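Local coordinates for protein kirola (Actinidia deliciosa, PDB 4IGV) that is a kiwifruit allergen of the ripening-related, PR-10-like proteins whose fold probably lets it hold small hydrophobic ligands, at residues D2-D16 / H111-E125. Numbering follows the deposited sequence.
Sequences DLSGKMVKQVEILSD and HNSVTWTFHYEKLKE
With chi1 at 53°, the ring of Y120 is set between its own backbone N and carbonyl carbon, and from there it folds across the strand gap to lie flat over G5. G5 CA stands 3.9 Å from the centroid of the Y120 ring, a CH-pi contact over the face, and G5 O also lies over a face of that ring. The Y120 hydroxyl is hydrogen-bonded to E129. On the other face of the sheet K6 is fully extended, CG anti to the backbone N (chi1 178°), and runs alongside the imidazole of H119, K6 CD lying 3.6 Å from H119 CE1. These pairs belong to the antiparallel first and last strands of the Bet v 1 fold, 4-12 and 112-122, the former at the edge of a seven-stranded sheet that curves around the C-terminal helix 131-145. In one of its two conformers M7 brings SD obliquely to the F118 ring, 4.2 Å from F118 CD2, a Met-aromatic contact that is doubtful for the other. Further along, Q10 NE2 donates to S113 OG at 2.9 Å. Near the end of the pairing, I13 CD1 packs on V114 CG2 at 3.7 Å, and F20 of helix 17-25 touches both side chains.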
ATOM      1  N   ASP A   2      -7.746 -23.034   8.207  1.00 55.49           N
ATOM      2  CA  ASP A   2      -7.509 -22.089   7.084  1.00 51.36           C
ATOM      3  C   ASP A   2      -6.689 -20.879   7.525  1.00 46.34           C
ATOM      4  O   ASP A   2      -7.161 -19.934   8.192  1.00 48.48           O
ATOM      5  CB  ASP A   2      -8.798 -21.612   6.404  1.00 53.93           C
ATOM      6  CG  ASP A   2      -8.517 -20.721   5.170  1.00 53.10           C
ATOM      7  OD1 ASP A   2      -7.448 -20.890   4.532  1.00 53.66           O
ATOM      8  OD2 ASP A   2      -9.344 -19.833   4.843  1.00 58.07           O
ATOM      9  N   LEU A   3      -5.451 -20.915   7.086  1.00 41.22           N
ATOM     10  CA  LEU A   3      -4.478 -19.883   7.369  1.00 37.03           C
ATOM     11  C   LEU A   3      -4.540 -18.707   6.392  1.00 33.51           C
ATOM     12  O   LEU A   3      -3.824 -17.698   6.574  1.00 30.49           O
ATOM     13  CB  LEU A   3      -3.099 -20.526   7.307  1.00 37.39           C
ATOM     14  CG  LEU A   3      -2.825 -21.597   8.366  1.00 40.35           C
ATOM     15  CD1 LEU A   3      -1.511 -22.271   8.021  1.00 43.02           C
ATOM     16  CD2 LEU A   3      -2.776 -20.979   9.736  1.00 43.87           C
ATOM     17  N   SER A   4      -5.371 -18.831   5.356  0.60 33.16           N
ATOM     18  CA  SER A   4      -5.475 -17.783   4.338  0.60 31.46           C
ATOM     19  C   SER A   4      -6.603 -16.837   4.680  0.60 30.30           C
ATOM     20  O   SER A   4      -7.630 -17.237   5.227  0.60 33.24           O
ATOM     21  CB  SER A   4      -5.694 -18.357   2.940  0.60 33.55           C
ATOM     22  OG  SER A   4      -4.567 -19.111   2.509  0.60 37.81           O
ATOM     23  N   GLY A   5      -6.412 -15.577   4.314  1.00 27.18           N
ATOM     24  CA  GLY A   5      -7.351 -14.529   4.649  1.00 26.93           C
ATOM     25  C   GLY A   5      -7.324 -13.420   3.624  1.00 24.06           C
ATOM     26  O   GLY A   5      -6.396 -13.309   2.808  1.00 23.77           O
ATOM     27  N   LYS A   6      -8.364 -12.609   3.691  1.00 24.38           N
ATOM     28  CA  LYS A   6      -8.573 -11.457   2.844  1.00 22.83           C
ATOM     29  C   LYS A   6      -9.171 -10.357   3.696  1.00 22.26           C
ATOM     30  O   LYS A   6      -9.996 -10.600   4.596  1.00 25.14           O
ATOM     31  CB  LYS A   6      -9.541 -11.807   1.698  1.00 26.78           C
ATOM     32  CG  LYS A   6      -9.891 -10.659   0.741  1.00 27.89           C
ATOM     33  CD  LYS A   6     -10.902 -11.171  -0.294  1.00 36.60           C
ATOM     34  CE  LYS A   6     -11.252 -10.174  -1.417  1.00 38.97           C
ATOM     35  NZ  LYS A   6     -12.139 -10.901  -2.416  1.00 48.69           N
ATOM     36  N   MET A   7      -8.781  -9.134   3.384  0.50 20.26           N
ATOM     37  CA  MET A   7      -9.322  -7.973   4.072  0.50 20.16           C
ATOM     38  C   MET A   7      -9.433  -6.856   3.038  0.50 18.75           C
ATOM     39  O   MET A   7      -8.511  -6.623   2.291  0.50 17.85           O
ATOM     40  CB  MET A   7      -8.377  -7.576   5.204  0.50 20.28           C
ATOM     41  CG  MET A   7      -8.844  -6.417   6.057  0.50 21.66           C
ATOM     42  SD  MET A   7      -7.681  -6.009   7.378  0.50 24.29           S
ATOM     43  CE  MET A   7      -7.744  -7.551   8.332  0.50 28.00           C
ATOM     44  N   VAL A   8     -10.571  -6.172   3.027  1.00 19.96           N
ATOM     45  CA  VAL A   8     -10.881  -5.158   2.042  1.00 19.88           C
ATOM     46  C   VAL A   8     -11.451  -3.935   2.769  1.00 19.95           C
ATOM     47  O   VAL A   8     -12.362  -4.025   3.610  1.00 22.74           O
ATOM     48  CB  VAL A   8     -11.924  -5.643   1.019  1.00 21.77           C
ATOM     49  CG1 VAL A   8     -12.264  -4.494   0.012  1.00 23.59           C
ATOM     50  CG2 VAL A   8     -11.491  -6.950   0.305  1.00 23.25           C
ATOM     51  N   LYS A   9     -10.954  -2.769   2.409  1.00 17.67           N
ATOM     52  CA  LYS A   9     -11.525  -1.506   2.909  1.00 18.63           C
ATOM     53  C   LYS A   9     -11.510  -0.457   1.814  1.00 16.94           C
ATOM     54  O   LYS A   9     -10.477  -0.224   1.204  1.00 15.81           O
ATOM     55  CB  LYS A   9     -10.755  -0.942   4.110  1.00 20.89           C
ATOM     56  CG  LYS A   9     -11.423   0.263   4.784  1.00 27.39           C
ATOM     57  CD  LYS A   9     -12.565  -0.165   5.699  1.00 37.30           C
ATOM     58  CE  LYS A   9     -12.821   0.763   6.926  1.00 46.68           C
ATOM     59  NZ  LYS A   9     -13.133   2.180   6.610  1.00 49.74           N
ATOM     60  N   GLN A  10     -12.696   0.151   1.602  1.00 18.42           N
ATOM     61  CA  GLN A  10     -12.887   1.213   0.620  1.00 18.98           C
ATOM     62  C   GLN A  10     -13.139   2.489   1.352  1.00 20.19           C
ATOM     63  O   GLN A  10     -14.013   2.548   2.201  1.00 23.78           O
ATOM     64  CB  GLN A  10     -14.065   0.926  -0.280  1.00 21.50           C
ATOM     65  CG  GLN A  10     -14.292   1.979  -1.375  1.00 22.64           C
ATOM     66  CD  GLN A  10     -15.369   1.587  -2.371  1.00 32.44           C
ATOM     67  OE1 GLN A  10     -16.324   0.866  -2.046  1.00 40.69           O
ATOM     68  NE2 GLN A  10     -15.201   2.031  -3.615  1.00 38.69           N
ATOM     69  N   VAL A  11     -12.398   3.515   0.976  1.00 19.65           N
ATOM     70  CA  VAL A  11     -12.723   4.804   1.481  1.00 22.58           C
ATOM     71  C   VAL A  11     -12.862   5.840   0.398  1.00 19.29           C
ATOM     72  O   VAL A  11     -12.112   5.856  -0.600  1.00 18.55           O
ATOM     73  CB  VAL A  11     -11.737   5.287   2.519  1.00 26.04           C
ATOM     74  CG1 VAL A  11     -11.875   4.484   3.807  1.00 29.73           C
ATOM     75  CG2 VAL A  11     -10.366   5.232   1.927  1.00 21.31           C
ATOM     76  N   GLU A  12     -13.838   6.729   0.565  0.50 21.23           N
ATOM     77  CA  GLU A  12     -14.012   7.845  -0.328  0.50 21.08           C
ATOM     78  C   GLU A  12     -13.014   8.917   0.021  0.50 19.88           C
ATOM     79  O   GLU A  12     -12.803   9.243   1.202  0.50 21.28           O
ATOM     80  CB  GLU A  12     -15.407   8.453  -0.266  0.50 24.18           C
ATOM     81  CG  GLU A  12     -15.543   9.807  -1.014  0.50 25.73           C
ATOM     82  CD  GLU A  12     -15.952   9.680  -2.480  0.50 26.25           C
ATOM     83  OE1 GLU A  12     -16.416   8.595  -2.873  0.50 31.18           O
ATOM     84  OE2 GLU A  12     -15.791  10.656  -3.242  0.50 27.12           O
ATOM     85  N   ILE A  13     -12.454   9.492  -1.029  1.00 18.92           N
ATOM     86  CA  ILE A  13     -11.438  10.518  -0.869  1.00 21.20           C
ATOM     87  C   ILE A  13     -11.898  11.835  -1.360  1.00 24.39           C
ATOM     88  O   ILE A  13     -12.796  11.939  -2.197  1.00 24.15           O
ATOM     89  CB  ILE A  13     -10.086  10.098  -1.498  1.00 20.60           C
ATOM     90  CG1 ILE A  13     -10.209   9.778  -2.967  1.00 23.55           C
ATOM     91  CG2 ILE A  13      -9.549   8.874  -0.786  1.00 20.75           C
ATOM     92  CD1 ILE A  13      -8.856   9.638  -3.622  1.00 25.51           C
ATOM     93  N   LEU A  14     -11.283  12.860  -0.785  1.00 27.06           N
ATOM     94  CA  LEU A  14     -11.613  14.223  -1.125  1.00 30.85           C
ATOM     95  C   LEU A  14     -10.713  14.749  -2.224  1.00 31.96           C
ATOM     96  O   LEU A  14     -11.053  15.747  -2.859  1.00 35.59           O
ATOM     97  CB  LEU A  14     -11.573  15.111   0.118  1.00 34.54           C
ATOM     98  CG  LEU A  14     -12.930  15.742   0.467  1.00 39.58           C
ATOM     99  CD1 LEU A  14     -12.981  16.138   1.926  1.00 44.49           C
ATOM    100  CD2 LEU A  14     -13.240  16.961  -0.436  1.00 41.65           C
ATOM    101  N   SER A  15      -9.607  14.062  -2.481  1.00 27.45           N
ATOM    102  CA  SER A  15      -8.678  14.499  -3.453  1.00 26.34           C
ATOM    103  C   SER A  15      -8.913  13.766  -4.800  1.00 24.85           C
ATOM    104  O   SER A  15      -9.788  12.975  -4.916  1.00 25.53           O
ATOM    105  CB  SER A  15      -7.286  14.276  -2.913  1.00 26.16           C
ATOM    106  OG  SER A  15      -7.038  12.903  -2.692  1.00 27.66           O
ATOM    107  N   ASP A  16      -8.173  14.119  -5.826  1.00 24.69           N
ATOM    108  CA  ASP A  16      -8.383  13.536  -7.140  1.00 23.10           C
ATOM    109  C   ASP A  16      -7.802  12.139  -7.172  1.00 20.66           C
ATOM    110  O   ASP A  16      -6.649  11.932  -6.894  1.00 20.19           O
ATOM    111  CB  ASP A  16      -7.658  14.415  -8.155  1.00 24.57           C
ATOM    112  CG  ASP A  16      -8.009  14.111  -9.639  1.00 28.56           C
ATOM    113  OD1 ASP A  16      -8.519  13.023 -10.008  1.00 30.69           O
ATOM    114  OD2 ASP A  16      -7.764  15.033 -10.460  1.00 35.04           O
ATOM    115  N   HIS A 111     -17.295  10.821  -8.103  1.00 42.97           N
ATOM    116  CA  HIS A 111     -16.628  10.690  -6.838  1.00 40.10           C
ATOM    117  C   HIS A 111     -15.249  10.025  -7.054  1.00 35.01           C
ATOM    118  O   HIS A 111     -14.772   9.768  -8.200  1.00 34.05           O
ATOM    119  CB  HIS A 111     -17.499   9.873  -5.866  1.00 41.77           C
ATOM    120  CG  HIS A 111     -18.709  10.602  -5.363  1.00 46.87           C
ATOM    121  ND1 HIS A 111     -19.980  10.059  -5.409  1.00 52.26           N
ATOM    122  CD2 HIS A 111     -18.848  11.832  -4.808  1.00 49.12           C
ATOM    123  CE1 HIS A 111     -20.846  10.924  -4.906  1.00 53.15           C
ATOM    124  NE2 HIS A 111     -20.184  12.005  -4.532  1.00 53.37           N
ATOM    125  N   ASN A 112     -14.577   9.785  -5.944  1.00 28.52           N
ATOM    126  CA  ASN A 112     -13.273   9.197  -5.996  1.00 24.65           C
ATOM    127  C   ASN A 112     -13.201   8.302  -4.761  1.00 21.65           C
ATOM    128  O   ASN A 112     -13.603   8.720  -3.655  1.00 22.40           O
ATOM    129  CB  ASN A 112     -12.171  10.277  -5.874  1.00 26.29           C
ATOM    130  CG  ASN A 112     -12.174  11.283  -7.008  1.00 28.33           C
ATOM    131  OD1 ASN A 112     -11.565  11.034  -8.048  1.00 25.02           O
ATOM    132  ND2 ASN A 112     -12.901  12.390  -6.842  1.00 35.62           N
ATOM    133  N   SER A 113     -12.712   7.087  -4.938  1.00 17.80           N
ATOM    134  CA  SER A 113     -12.448   6.239  -3.802  1.00 17.86           C
ATOM    135  C   SER A 113     -11.217   5.396  -4.008  1.00 16.38           C
ATOM    136  O   SER A 113     -10.759   5.191  -5.145  1.00 16.55           O
ATOM    137  CB  SER A 113     -13.624   5.363  -3.488  1.00 20.48           C
ATOM    138  OG  SER A 113     -13.821   4.463  -4.554  1.00 22.35           O
ATOM    139  N   VAL A 114     -10.677   4.894  -2.911  1.00 15.29           N
ATOM    140  CA  VAL A 114      -9.515   4.002  -2.898  1.00 14.42           C
ATOM    141  C   VAL A 114      -9.891   2.735  -2.171  1.00 15.84           C
ATOM    142  O   VAL A 114     -10.427   2.811  -1.035  1.00 17.56           O
ATOM    143  CB  VAL A 114      -8.321   4.724  -2.207  1.00 15.71           C
ATOM    144  CG1 VAL A 114      -7.082   3.791  -2.189  1.00 18.50           C
ATOM    145  CG2 VAL A 114      -8.012   6.065  -2.882  1.00 17.10           C
ATOM    146  N   THR A 115      -9.673   1.598  -2.807  1.00 14.87           N
ATOM    147  CA  THR A 115      -9.925   0.347  -2.173  1.00 14.70           C
ATOM    148  C   THR A 115      -8.610  -0.356  -1.920  1.00 13.82           C
ATOM    149  O   THR A 115      -7.802  -0.549  -2.844  1.00 14.30           O
ATOM    150  CB  THR A 115     -10.804  -0.533  -3.069  1.00 15.71           C
ATOM    151  OG1 THR A 115     -12.060   0.123  -3.232  1.00 17.81           O
ATOM    152  CG2 THR A 115     -11.098  -1.886  -2.358  1.00 17.55           C
ATOM    153  N   TRP A 116      -8.422  -0.757  -0.673  1.00 12.37           N
ATOM    154  CA  TRP A 116      -7.239  -1.518  -0.238  1.00 13.09           C
ATOM    155  C   TRP A 116      -7.679  -2.974  -0.020  1.00 13.06           C
ATOM    156  O   TRP A 116      -8.666  -3.222   0.704  1.00 14.02           O
ATOM    157  CB  TRP A 116      -6.747  -0.930   1.101  1.00 14.07           C
ATOM    158  CG  TRP A 116      -6.122   0.403   0.972  1.00 12.16           C
ATOM    159  CD1 TRP A 116      -6.739   1.590   1.125  1.00 14.58           C
ATOM    160  CD2 TRP A 116      -4.731   0.691   0.776  1.00 12.63           C
ATOM    161  NE1 TRP A 116      -5.841   2.625   0.931  1.00 14.85           N
ATOM    162  CE2 TRP A 116      -4.593   2.081   0.784  1.00 13.91           C
ATOM    163  CE3 TRP A 116      -3.602  -0.090   0.690  1.00 14.36           C
ATOM    164  CZ2 TRP A 116      -3.368   2.707   0.614  1.00 14.89           C
ATOM    165  CZ3 TRP A 116      -2.381   0.516   0.511  1.00 16.70           C
ATOM    166  CH2 TRP A 116      -2.262   1.914   0.532  1.00 15.58           C
ATOM    167  N   THR A 117      -6.997  -3.908  -0.653  1.00 13.41           N
ATOM    168  CA  THR A 117      -7.262  -5.302  -0.490  1.00 14.25           C
ATOM    169  C   THR A 117      -5.996  -6.009  -0.071  1.00 14.27           C
ATOM    170  O   THR A 117      -4.965  -5.868  -0.740  1.00 14.39           O
ATOM    171  CB  THR A 117      -7.845  -5.930  -1.784  1.00 15.48           C
ATOM    172  OG1 THR A 117      -9.020  -5.282  -2.186  1.00 16.34           O
ATOM    173  CG2 THR A 117      -8.147  -7.439  -1.591  1.00 18.04           C
ATOM    174  N   PHE A 118      -6.062  -6.807   0.983  1.00 14.39           N
ATOM    175  CA  PHE A 118      -4.978  -7.680   1.393  1.00 14.77           C
ATOM    176  C   PHE A 118      -5.370  -9.115   1.131  1.00 15.81           C
ATOM    177  O   PHE A 118      -6.475  -9.519   1.450  1.00 16.33           O
ATOM    178  CB  PHE A 118      -4.683  -7.596   2.883  1.00 14.08           C
ATOM    179  CG  PHE A 118      -4.297  -6.240   3.419  1.00 14.76           C
ATOM    180  CD1 PHE A 118      -3.861  -5.189   2.645  1.00 14.22           C
ATOM    181  CD2 PHE A 118      -4.308  -6.058   4.806  1.00 15.96           C
ATOM    182  CE1 PHE A 118      -3.486  -3.990   3.229  1.00 13.99           C
ATOM    183  CE2 PHE A 118      -3.940  -4.834   5.390  1.00 17.23           C
ATOM    184  CZ  PHE A 118      -3.500  -3.848   4.597  1.00 14.33           C
ATOM    185  N   HIS A 119      -4.458  -9.888   0.545  1.00 15.86           N
ATOM    186  CA  HIS A 119      -4.618 -11.338   0.462  1.00 16.84           C
ATOM    187  C   HIS A 119      -3.389 -11.906   1.134  1.00 17.26           C
ATOM    188  O   HIS A 119      -2.255 -11.586   0.759  1.00 18.02           O
ATOM    189  CB  HIS A 119      -4.639 -11.824  -0.983  1.00 17.20           C
ATOM    190  CG  HIS A 119      -5.865 -11.450  -1.742  1.00 20.39           C
ATOM    191  ND1 HIS A 119      -7.045 -12.159  -1.609  1.00 31.57           N
ATOM    192  CD2 HIS A 119      -6.098 -10.509  -2.685  1.00 27.64           C
ATOM    193  CE1 HIS A 119      -7.977 -11.604  -2.370  1.00 32.08           C
ATOM    194  NE2 HIS A 119      -7.431 -10.608  -3.038  1.00 28.26           N
ATOM    195  N   TYR A 120      -3.574 -12.768   2.115  1.00 19.03           N
ATOM    196  CA  TYR A 120      -2.436 -13.227   2.897  1.00 20.19           C
ATOM    197  C   TYR A 120      -2.630 -14.661   3.340  1.00 21.30           C
ATOM    198  O   TYR A 120      -3.746 -15.216   3.345  1.00 22.45           O
ATOM    199  CB  TYR A 120      -2.239 -12.338   4.154  1.00 20.27           C
ATOM    200  CG  TYR A 120      -3.461 -12.162   5.026  1.00 21.63           C
ATOM    201  CD1 TYR A 120      -3.743 -13.080   6.041  1.00 24.15           C
ATOM    202  CD2 TYR A 120      -4.366 -11.146   4.802  1.00 24.29           C
ATOM    203  CE1 TYR A 120      -4.866 -12.960   6.789  1.00 27.72           C
ATOM    204  CE2 TYR A 120      -5.481 -11.019   5.552  1.00 26.30           C
ATOM    205  CZ  TYR A 120      -5.723 -11.918   6.541  1.00 26.55           C
ATOM    206  OH  TYR A 120      -6.843 -11.868   7.371  1.00 31.73           O
ATOM    207  N   GLU A 121      -1.512 -15.268   3.710  1.00 21.41           N
ATOM    208  CA  GLU A 121      -1.529 -16.579   4.348  1.00 24.09           C
ATOM    209  C   GLU A 121      -0.671 -16.501   5.590  1.00 24.31           C
ATOM    210  O   GLU A 121       0.511 -16.143   5.491  1.00 23.00           O
ATOM    211  CB  GLU A 121      -1.043 -17.681   3.411  1.00 25.55           C
ATOM    212  CG  GLU A 121      -1.090 -19.050   4.118  1.00 29.54           C
ATOM    213  CD  GLU A 121      -0.605 -20.233   3.334  1.00 34.78           C
ATOM    214  OE1 GLU A 121      -0.497 -20.163   2.097  1.00 36.35           O
ATOM    215  OE2 GLU A 121      -0.319 -21.248   3.997  1.00 38.17           O
ATOM    216  N   LYS A 122      -1.270 -16.837   6.746  1.00 26.01           N
ATOM    217  CA  LYS A 122      -0.583 -16.789   8.033  1.00 26.99           C
ATOM    218  C   LYS A 122       0.379 -17.948   8.171  1.00 28.19           C
ATOM    219  O   LYS A 122       0.113 -19.015   7.627  1.00 28.49           O
ATOM    220  CB  LYS A 122      -1.567 -16.895   9.180  1.00 29.47           C
ATOM    221  CG  LYS A 122      -2.676 -15.862   9.211  1.00 30.01           C
ATOM    222  CD  LYS A 122      -3.661 -16.264  10.302  1.00 36.97           C
ATOM    223  CE  LYS A 122      -4.817 -15.350  10.418  1.00 39.02           C
ATOM    224  NZ  LYS A 122      -5.649 -15.849  11.548  1.00 41.02           N
ATOM    225  N   LEU A 123       1.458 -17.754   8.926  1.00 28.29           N
ATOM    226  CA  LEU A 123       2.363 -18.895   9.208  1.00 30.17           C
ATOM    227  C   LEU A 123       1.767 -19.883  10.221  1.00 32.91           C
ATOM    228  O   LEU A 123       2.104 -21.074  10.168  1.00 34.06           O
ATOM    229  CB  LEU A 123       3.736 -18.405   9.687  1.00 29.78           C
ATOM    230  CG  LEU A 123       4.620 -17.738   8.637  1.00 30.66           C
ATOM    231  CD1 LEU A 123       5.815 -17.030   9.319  1.00 33.19           C
ATOM    232  CD2 LEU A 123       5.080 -18.750   7.591  1.00 30.47           C
ATOM    233  N   LYS A 124       0.928 -19.371  11.129  1.00 33.96           N
ATOM    234  CA  LYS A 124       0.299 -20.138  12.224  1.00 37.75           C
ATOM    235  C   LYS A 124      -1.138 -19.656  12.442  1.00 38.26           C
ATOM    236  O   LYS A 124      -1.437 -18.492  12.159  1.00 35.13           O
ATOM    237  CB  LYS A 124       1.091 -19.961  13.528  1.00 39.37           C
ATOM    238  CG  LYS A 124       2.572 -20.286  13.398  1.00 42.59           C
ATOM    239  CD  LYS A 124       3.207 -20.529  14.765  1.00 49.84           C
ATOM    240  CE  LYS A 124       4.344 -21.550  14.683  1.00 52.59           C
ATOM    241  NZ  LYS A 124       4.675 -22.110  16.015  1.00 58.69           N
ATOM    242  N   GLU A 125      -2.010 -20.521  12.966  1.00 41.94           N
ATOM    243  CA  GLU A 125      -3.434 -20.178  13.130  1.00 43.87           C
ATOM    244  C   GLU A 125      -3.637 -19.000  14.085  1.00 43.84           C
ATOM    245  O   GLU A 125      -4.548 -18.168  13.885  1.00 43.56           O
ATOM    246  CB  GLU A 125      -4.284 -21.398  13.553  1.00 48.55           C
ATOM    247  CG  GLU A 125      -5.642 -21.465  12.789  1.00 52.83           C
ATOM    248  CD  GLU A 125      -5.637 -22.416  11.569  1.00 56.77           C
ATOM    249  OE1 GLU A 125      -5.159 -23.567  11.692  1.00 62.23           O
ATOM    250  OE2 GLU A 125      -6.154 -22.022  10.498  1.00 59.21           O
TER
HETATM  251  O   HOH W   1      -6.097 -14.738   0.501  1.00 41.05           O